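Local atomic coordinates of phage-like element PBSX protein XkdM (Bacillus subtilis, PDB entry 2GUJ), a protein that probably serves as a tail tube protein of the phage-like element PBSX. Residues T52-Y64 / E127-V139. Numbering follows the deposited sequence.
Sequences TTGANGTGTATFY and EEEVPFTFEDFDV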
ATOM      1  N   THR B  52      24.553   2.637   4.716  1.00 63.42           N
ATOM      2  CA  THR B  52      23.966   2.643   6.044  1.00 61.07           C
ATOM      3  C   THR B  52      23.096   1.413   6.182  1.00 60.50           C
ATOM      4  O   THR B  52      22.552   0.907   5.193  1.00 60.91           O
ATOM      5  CB  THR B  52      23.074   3.881   6.275  1.00 31.35           C
ATOM      6  OG1 THR B  52      22.666   3.925   7.645  1.00 30.33           O
ATOM      7  CG2 THR B  52      21.823   3.820   5.400  1.00 30.87           C
ATOM      8  N   THR B  53      22.955   0.939   7.413  1.00 67.72           N
ATOM      9  CA  THR B  53      22.134  -0.233   7.685  1.00 64.81           C
ATOM     10  C   THR B  53      20.673   0.156   7.482  1.00 61.84           C
ATOM     11  O   THR B  53      19.764  -0.527   7.950  1.00 62.28           O
ATOM     12  CB  THR B  53      22.355  -0.740   9.135  1.00 70.00           C
ATOM     13  OG1 THR B  53      23.762  -0.848   9.399  1.00 70.00           O
ATOM     14  CG2 THR B  53      21.722  -2.116   9.324  1.00 70.00           C
ATOM     15  N   GLY B  54      20.463   1.265   6.781  1.00 44.13           N
ATOM     16  CA  GLY B  54      19.118   1.731   6.509  1.00 39.04           C
ATOM     17  C   GLY B  54      18.323   0.738   5.684  1.00 34.94           C
ATOM     18  O   GLY B  54      18.167  -0.425   6.067  1.00 34.49           O
ATOM     19  N   ALA B  55      17.827   1.193   4.539  1.00 22.46           N
ATOM     20  CA  ALA B  55      17.028   0.350   3.661  1.00 18.15           C
ATOM     21  C   ALA B  55      15.766  -0.078   4.394  1.00 15.83           C
ATOM     22  O   ALA B  55      15.205  -1.145   4.154  1.00 15.92           O
ATOM     23  CB  ALA B  55      17.824  -0.862   3.226  1.00 31.56           C
ATOM     24  N   ASN B  56      15.336   0.766   5.320  1.00 14.46           N
ATOM     25  CA  ASN B  56      14.128   0.523   6.097  1.00 10.00           C
ATOM     26  C   ASN B  56      13.009   0.817   5.128  1.00 10.00           C
ATOM     27  O   ASN B  56      13.213   1.587   4.190  1.00 10.00           O
ATOM     28  CB  ASN B  56      14.038   1.556   7.182  1.00 17.77           C
ATOM     29  CG  ASN B  56      13.998   2.949   6.606  1.00 16.50           C
ATOM     30  OD1 ASN B  56      13.037   3.340   5.930  1.00 12.95           O
ATOM     31  ND2 ASN B  56      15.057   3.707   6.845  1.00 17.65           N
ATOM     32  N   GLY B  57      11.828   0.254   5.359  1.00 10.41           N
ATOM     33  CA  GLY B  57      10.719   0.543   4.473  1.00 10.00           C
ATOM     34  C   GLY B  57       9.406  -0.137   4.782  1.00 10.80           C
ATOM     35  O   GLY B  57       9.239  -0.773   5.824  1.00 12.18           O
ATOM     36  N   THR B  58       8.452   0.016   3.870  1.00 10.00           N
ATOM     37  CA  THR B  58       7.155  -0.624   4.032  1.00 10.28           C
ATOM     38  C   THR B  58       6.932  -1.556   2.865  1.00 10.00           C
ATOM     39  O   THR B  58       7.769  -1.656   1.979  1.00 10.00           O
ATOM     40  CB  THR B  58       6.014   0.382   4.055  1.00 21.71           C
ATOM     41  OG1 THR B  58       6.278   1.383   5.047  1.00 25.00           O
ATOM     42  CG2 THR B  58       4.709  -0.333   4.405  1.00 24.02           C
ATOM     43  N   GLY B  59       5.808  -2.249   2.865  1.00 10.44           N
ATOM     44  CA  GLY B  59       5.550  -3.156   1.774  1.00 11.99           C
ATOM     45  C   GLY B  59       4.267  -3.941   1.904  1.00 12.57           C
ATOM     46  O   GLY B  59       3.390  -3.623   2.714  1.00 13.01           O
ATOM     47  N   THR B  60       4.176  -4.986   1.097  1.00 10.00           N
ATOM     48  CA  THR B  60       3.013  -5.841   1.079  1.00 11.16           C
ATOM     49  C   THR B  60       3.411  -7.178   0.479  1.00 12.02           C
ATOM     50  O   THR B  60       4.372  -7.269  -0.285  1.00 12.95           O
ATOM     51  CB  THR B  60       1.892  -5.212   0.233  1.00 22.12           C
ATOM     52  OG1 THR B  60       1.133  -6.248  -0.412  1.00 24.30           O
ATOM     53  CG2 THR B  60       2.478  -4.276  -0.814  1.00 20.47           C
ATOM     54  N   ALA B  61       2.678  -8.220   0.833  1.00 10.16           N
ATOM     55  CA  ALA B  61       2.984  -9.526   0.307  1.00 12.10           C
ATOM     56  C   ALA B  61       1.812 -10.433   0.565  1.00 14.02           C
ATOM     57  O   ALA B  61       1.006 -10.167   1.454  1.00 14.40           O
ATOM     58  CB  ALA B  61       4.211 -10.062   0.977  1.00 10.00           C
ATOM     59  N   THR B  62       1.714 -11.503  -0.211  1.00 42.92           N
ATOM     60  CA  THR B  62       0.627 -12.455  -0.046  1.00 45.24           C
ATOM     61  C   THR B  62       1.167 -13.841   0.252  1.00 48.49           C
ATOM     62  O   THR B  62       2.128 -14.293  -0.371  1.00 49.63           O
ATOM     63  CB  THR B  62      -0.264 -12.527  -1.307  1.00 24.28           C
ATOM     64  OG1 THR B  62       0.548 -12.417  -2.486  1.00 22.46           O
ATOM     65  CG2 THR B  62      -1.293 -11.410  -1.282  1.00 21.59           C
ATOM     66  N   PHE B  63       0.551 -14.522   1.207  1.00 13.94           N
ATOM     67  CA  PHE B  63       1.007 -15.850   1.557  1.00 15.11           C
ATOM     68  C   PHE B  63       0.374 -16.931   0.695  1.00 18.60           C
ATOM     69  O   PHE B  63      -0.747 -16.779   0.198  1.00 18.10           O
ATOM     70  CB  PHE B  63       0.739 -16.122   3.037  1.00 26.89           C
ATOM     71  CG  PHE B  63       1.490 -15.208   3.972  1.00 22.52           C
ATOM     72  CD1 PHE B  63       1.156 -13.855   4.074  1.00 21.61           C
ATOM     73  CD2 PHE B  63       2.528 -15.703   4.759  1.00 20.64           C
ATOM     74  CE1 PHE B  63       1.843 -13.009   4.950  1.00 20.00           C
ATOM     75  CE2 PHE B  63       3.218 -14.865   5.637  1.00 19.64           C
ATOM     76  CZ  PHE B  63       2.872 -13.511   5.731  1.00 19.13           C
ATOM     77  N   TYR B  64       1.127 -18.013   0.509  1.00 34.29           N
ATOM     78  CA  TYR B  64       0.700 -19.165  -0.282  1.00 40.07           C
ATOM     79  C   TYR B  64      -0.068 -20.152   0.600  1.00 41.01           C
ATOM     80  O   TYR B  64      -1.266 -20.340   0.425  1.00 40.43           O
ATOM     81  CB  TYR B  64       1.934 -19.827  -0.941  1.00 65.72           C
ATOM     82  CG  TYR B  64       1.830 -21.324  -1.211  1.00 70.00           C
ATOM     83  CD1 TYR B  64       0.782 -21.859  -1.968  1.00 70.00           C
ATOM     84  CD2 TYR B  64       2.777 -22.207  -0.682  1.00 70.00           C
ATOM     85  CE1 TYR B  64       0.680 -23.239  -2.185  1.00 70.00           C
ATOM     86  CE2 TYR B  64       2.683 -23.580  -0.893  1.00 70.00           C
ATOM     87  CZ  TYR B  64       1.636 -24.093  -1.639  1.00 70.00           C
ATOM     88  OH  TYR B  64       1.545 -25.458  -1.809  1.00 70.00           O
ATOM     89  N   GLU B 127      -8.328  -9.657   3.457  1.00 67.45           N
ATOM     90  CA  GLU B 127      -7.775 -10.132   2.193  1.00 69.23           C
ATOM     91  C   GLU B 127      -6.450 -10.866   2.391  1.00 68.48           C
ATOM     92  O   GLU B 127      -6.005 -11.049   3.521  1.00 70.00           O
ATOM     93  CB  GLU B 127      -7.557  -8.967   1.227  1.00 60.21           C
ATOM     94  CG  GLU B 127      -8.823  -8.359   0.641  1.00 61.18           C
ATOM     95  CD  GLU B 127      -8.526  -7.442  -0.535  1.00 61.23           C
ATOM     96  OE1 GLU B 127      -7.963  -6.346  -0.317  1.00 61.88           O
ATOM     97  OE2 GLU B 127      -8.838  -7.831  -1.679  1.00 61.92           O
ATOM     98  N   GLU B 128      -5.814 -11.270   1.288  1.00 63.97           N
ATOM     99  CA  GLU B 128      -4.545 -11.995   1.355  1.00 60.47           C
ATOM    100  C   GLU B 128      -3.316 -11.099   1.326  1.00 55.84           C
ATOM    101  O   GLU B 128      -2.233 -11.510   1.744  1.00 54.83           O
ATOM    102  CB  GLU B 128      -4.440 -13.003   0.210  1.00 47.27           C
ATOM    103  CG  GLU B 128      -5.552 -14.008   0.185  1.00 50.30           C
ATOM    104  CD  GLU B 128      -5.109 -15.322  -0.408  1.00 52.29           C
ATOM    105  OE1 GLU B 128      -4.610 -15.333  -1.552  1.00 52.95           O
ATOM    106  OE2 GLU B 128      -5.257 -16.350   0.276  1.00 54.49           O
ATOM    107  N   GLU B 129      -3.469  -9.882   0.820  1.00 40.72           N
ATOM    108  CA  GLU B 129      -2.341  -8.963   0.759  1.00 34.92           C
ATOM    109  C   GLU B 129      -2.087  -8.392   2.127  1.00 31.19           C
ATOM    110  O   GLU B 129      -2.798  -7.497   2.575  1.00 30.70           O
ATOM    111  CB  GLU B 129      -2.614  -7.824  -0.220  1.00 29.82           C
ATOM    112  CG  GLU B 129      -2.569  -8.254  -1.672  1.00 26.42           C
ATOM    113  CD  GLU B 129      -2.695  -7.095  -2.614  1.00 23.71           C
ATOM    114  OE1 GLU B 129      -1.770  -6.256  -2.648  1.00 23.37           O
ATOM    115  OE2 GLU B 129      -3.720  -7.018  -3.316  1.00 23.43           O
ATOM    116  N   VAL B 130      -1.063  -8.894   2.791  1.00 10.00           N
ATOM    117  CA  VAL B 130      -0.793  -8.389   4.110  1.00 10.00           C
ATOM    118  C   VAL B 130       0.318  -7.380   4.126  1.00 10.00           C
ATOM    119  O   VAL B 130       1.324  -7.540   3.438  1.00 10.00           O
ATOM    120  CB  VAL B 130      -0.451  -9.501   5.060  1.00 10.00           C
ATOM    121  CG1 VAL B 130      -0.562  -8.994   6.483  1.00 10.00           C
ATOM    122  CG2 VAL B 130      -1.379 -10.672   4.805  1.00 10.00           C
ATOM    123  N   PRO B 131       0.130  -6.302   4.899  1.00 35.01           N
ATOM    124  CA  PRO B 131       1.128  -5.230   5.022  1.00 34.99           C
ATOM    125  C   PRO B 131       2.215  -5.675   5.974  1.00 33.94           C
ATOM    126  O   PRO B 131       1.996  -6.579   6.774  1.00 36.02           O
ATOM    127  CB  PRO B 131       0.318  -4.060   5.585  1.00 25.89           C
ATOM    128  CG  PRO B 131      -1.108  -4.365   5.120  1.00 26.03           C
ATOM    129  CD  PRO B 131      -1.186  -5.848   5.387  1.00 26.50           C
ATOM    130  N   PHE B 132       3.386  -5.062   5.895  1.00 10.58           N
ATOM    131  CA  PHE B 132       4.463  -5.432   6.798  1.00 10.01           C
ATOM    132  C   PHE B 132       5.532  -4.384   6.685  1.00 10.00           C
ATOM    133  O   PHE B 132       5.510  -3.599   5.747  1.00 10.00           O
ATOM    134  CB  PHE B 132       5.004  -6.821   6.443  1.00 37.61           C
ATOM    135  CG  PHE B 132       5.818  -6.857   5.185  1.00 40.36           C
ATOM    136  CD1 PHE B 132       7.082  -6.274   5.141  1.00 40.94           C
ATOM    137  CD2 PHE B 132       5.328  -7.483   4.041  1.00 41.86           C
ATOM    138  CE1 PHE B 132       7.846  -6.305   3.980  1.00 42.49           C
ATOM    139  CE2 PHE B 132       6.092  -7.520   2.868  1.00 44.05           C
ATOM    140  CZ  PHE B 132       7.356  -6.930   2.840  1.00 42.62           C
ATOM    141  N   THR B 133       6.467  -4.340   7.618  1.00 13.55           N
ATOM    142  CA  THR B 133       7.484  -3.312   7.502  1.00 15.95           C
ATOM    143  C   THR B 133       8.866  -3.791   7.869  1.00 17.57           C
ATOM    144  O   THR B 133       9.214  -3.910   9.049  1.00 19.51           O
ATOM    145  CB  THR B 133       7.168  -2.074   8.362  1.00 14.78           C
ATOM    146  OG1 THR B 133       7.363  -2.393   9.747  1.00 16.63           O
ATOM    147  CG2 THR B 133       5.735  -1.625   8.141  1.00 15.98           C
ATOM    148  N   PHE B 134       9.664  -4.050   6.842  1.00 10.04           N
ATOM    149  CA  PHE B 134      11.027  -4.512   7.041  1.00 10.00           C
ATOM    150  C   PHE B 134      11.874  -3.342   7.501  1.00 10.00           C
ATOM    151  O   PHE B 134      11.477  -2.202   7.328  1.00 10.00           O
ATOM    152  CB  PHE B 134      11.585  -5.071   5.737  1.00 14.20           C
ATOM    153  CG  PHE B 134      11.637  -4.073   4.624  1.00 13.29           C
ATOM    154  CD1 PHE B 134      10.475  -3.668   3.971  1.00 11.98           C
ATOM    155  CD2 PHE B 134      12.853  -3.546   4.224  1.00 11.72           C
ATOM    156  CE1 PHE B 134      10.530  -2.755   2.936  1.00 10.36           C
ATOM    157  CE2 PHE B 134      12.926  -2.637   3.198  1.00 10.00           C
ATOM    158  CZ  PHE B 134      11.758  -2.236   2.546  1.00 12.32           C
ATOM    159  N   GLU B 135      13.028  -3.620   8.094  1.00 11.57           N
ATOM    160  CA  GLU B 135      13.906  -2.557   8.572  1.00 12.82           C
ATOM    161  C   GLU B 135      15.189  -2.520   7.768  1.00 12.93           C
ATOM    162  O   GLU B 135      16.061  -1.695   8.019  1.00 12.59           O
ATOM    163  CB  GLU B 135      14.242  -2.762  10.052  1.00 27.85           C
ATOM    164  CG  GLU B 135      13.598  -1.767  10.985  1.00 32.86           C
ATOM    165  CD  GLU B 135      12.096  -1.674  10.780  1.00 37.49           C
ATOM    166  OE1 GLU B 135      11.675  -0.916   9.872  1.00 36.91           O
ATOM    167  OE2 GLU B 135      11.342  -2.358  11.523  1.00 38.49           O
ATOM    168  N   ASP B 136      15.308  -3.430   6.812  1.00 19.75           N
ATOM    169  CA  ASP B 136      16.484  -3.481   5.960  1.00 18.78           C
ATOM    170  C   ASP B 136      16.279  -4.572   4.918  1.00 17.76           C
ATOM    171  O   ASP B 136      15.621  -5.576   5.185  1.00 19.23           O
ATOM    172  CB  ASP B 136      17.731  -3.771   6.787  1.00 11.19           C
ATOM    173  CG  ASP B 136      18.982  -3.672   5.971  1.00 12.23           C
ATOM    174  OD1 ASP B 136      18.944  -4.119   4.813  1.00 12.68           O
ATOM    175  OD2 ASP B 136      20.004  -3.161   6.466  1.00 12.22           O
ATOM    176  N   PHE B 137      16.838  -4.363   3.732  1.00 10.00           N
ATOM    177  CA  PHE B 137      16.705  -5.304   2.635  1.00 10.00           C
ATOM    178  C   PHE B 137      18.085  -5.699   2.141  1.00 10.16           C
ATOM    179  O   PHE B 137      19.064  -5.048   2.486  1.00 10.23           O
ATOM    180  CB  PHE B 137      15.894  -4.655   1.526  1.00 20.80           C
ATOM    181  CG  PHE B 137      16.712  -4.136   0.391  1.00 20.72           C
ATOM    182  CD1 PHE B 137      16.957  -4.940  -0.711  1.00 20.55           C
ATOM    183  CD2 PHE B 137      17.209  -2.841   0.403  1.00 21.29           C
ATOM    184  CE1 PHE B 137      17.676  -4.466  -1.798  1.00 20.65           C
ATOM    185  CE2 PHE B 137      17.931  -2.357  -0.678  1.00 21.45           C
ATOM    186  CZ  PHE B 137      18.163  -3.176  -1.782  1.00 20.96           C
ATOM    187  N   ASP B 138      18.170  -6.737   1.313  1.00 27.98           N
ATOM    188  CA  ASP B 138      19.480  -7.202   0.865  1.00 29.76           C
ATOM    189  C   ASP B 138      19.414  -8.153  -0.344  1.00 30.46           C
ATOM    190  O   ASP B 138      18.418  -8.841  -0.555  1.00 33.49           O
ATOM    191  CB  ASP B 138      20.143  -7.926   2.046  1.00 20.32           C
ATOM    192  CG  ASP B 138      21.614  -8.157   1.849  1.00 22.18           C
ATOM    193  OD1 ASP B 138      22.010  -8.574   0.740  1.00 22.30           O
ATOM    194  OD2 ASP B 138      22.368  -7.935   2.822  1.00 23.23           O
ATOM    195  N   VAL B 139      20.486  -8.211  -1.124  1.00 12.74           N
ATOM    196  CA  VAL B 139      20.548  -9.096  -2.280  1.00 10.91           C
ATOM    197  C   VAL B 139      21.933  -9.711  -2.224  1.00 11.62           C
ATOM    198  O   VAL B 139      22.776  -9.440  -3.068  1.00 12.14           O
ATOM    199  CB  VAL B 139      20.390  -8.308  -3.582  1.00 10.00           C
ATOM    200  CG1 VAL B 139      20.413  -9.247  -4.763  1.00 10.00           C
ATOM    201  CG2 VAL B 139      19.097  -7.508  -3.538  1.00 10.00           C
TER
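The ring of Phe134 lies with one face over the backbone of Gly57, whose CA stands 3.9 Å from the ring centroid in a CH-pi contact. Its CG sits between the backbone N and the carbonyl carbon (chi1 61°), a rotation that brings the ring to the facing chain. Phe132 repeats the pattern: turned likewise (chi1 73°), it sets one ring face over Gly59 C and meets Ala61 CB at its edge, with 3.7 Å from that methyl to Phe132 CE2. Gly57 and Gly59, two residues apart on strand 57-63, thus each face an aromatic ring, one from strand 129-132 and one from the loop after it. The backbones pair antiparallel, Ala61 and Val130 exchanging bonds in both directions (Val130 N to Ala61 O, 2.8 Å), while Gly57 N reaches Phe134 O at 3.2 Å from above the carbonyl plane. Past the glycines, Ala55 CB touches the edge of the Phe137 ring, 3.5 Å from CD2, and the carboxylate of Asp136 forms a salt bridge with Arg46. Strand 57-63 runs between strands 129-132 and 21-33, antiparallel to both, in a curled sheet; Phe134 also touches Ala31 and Leu106, and Phe137 packs on helix 44-47 and strand 103-109.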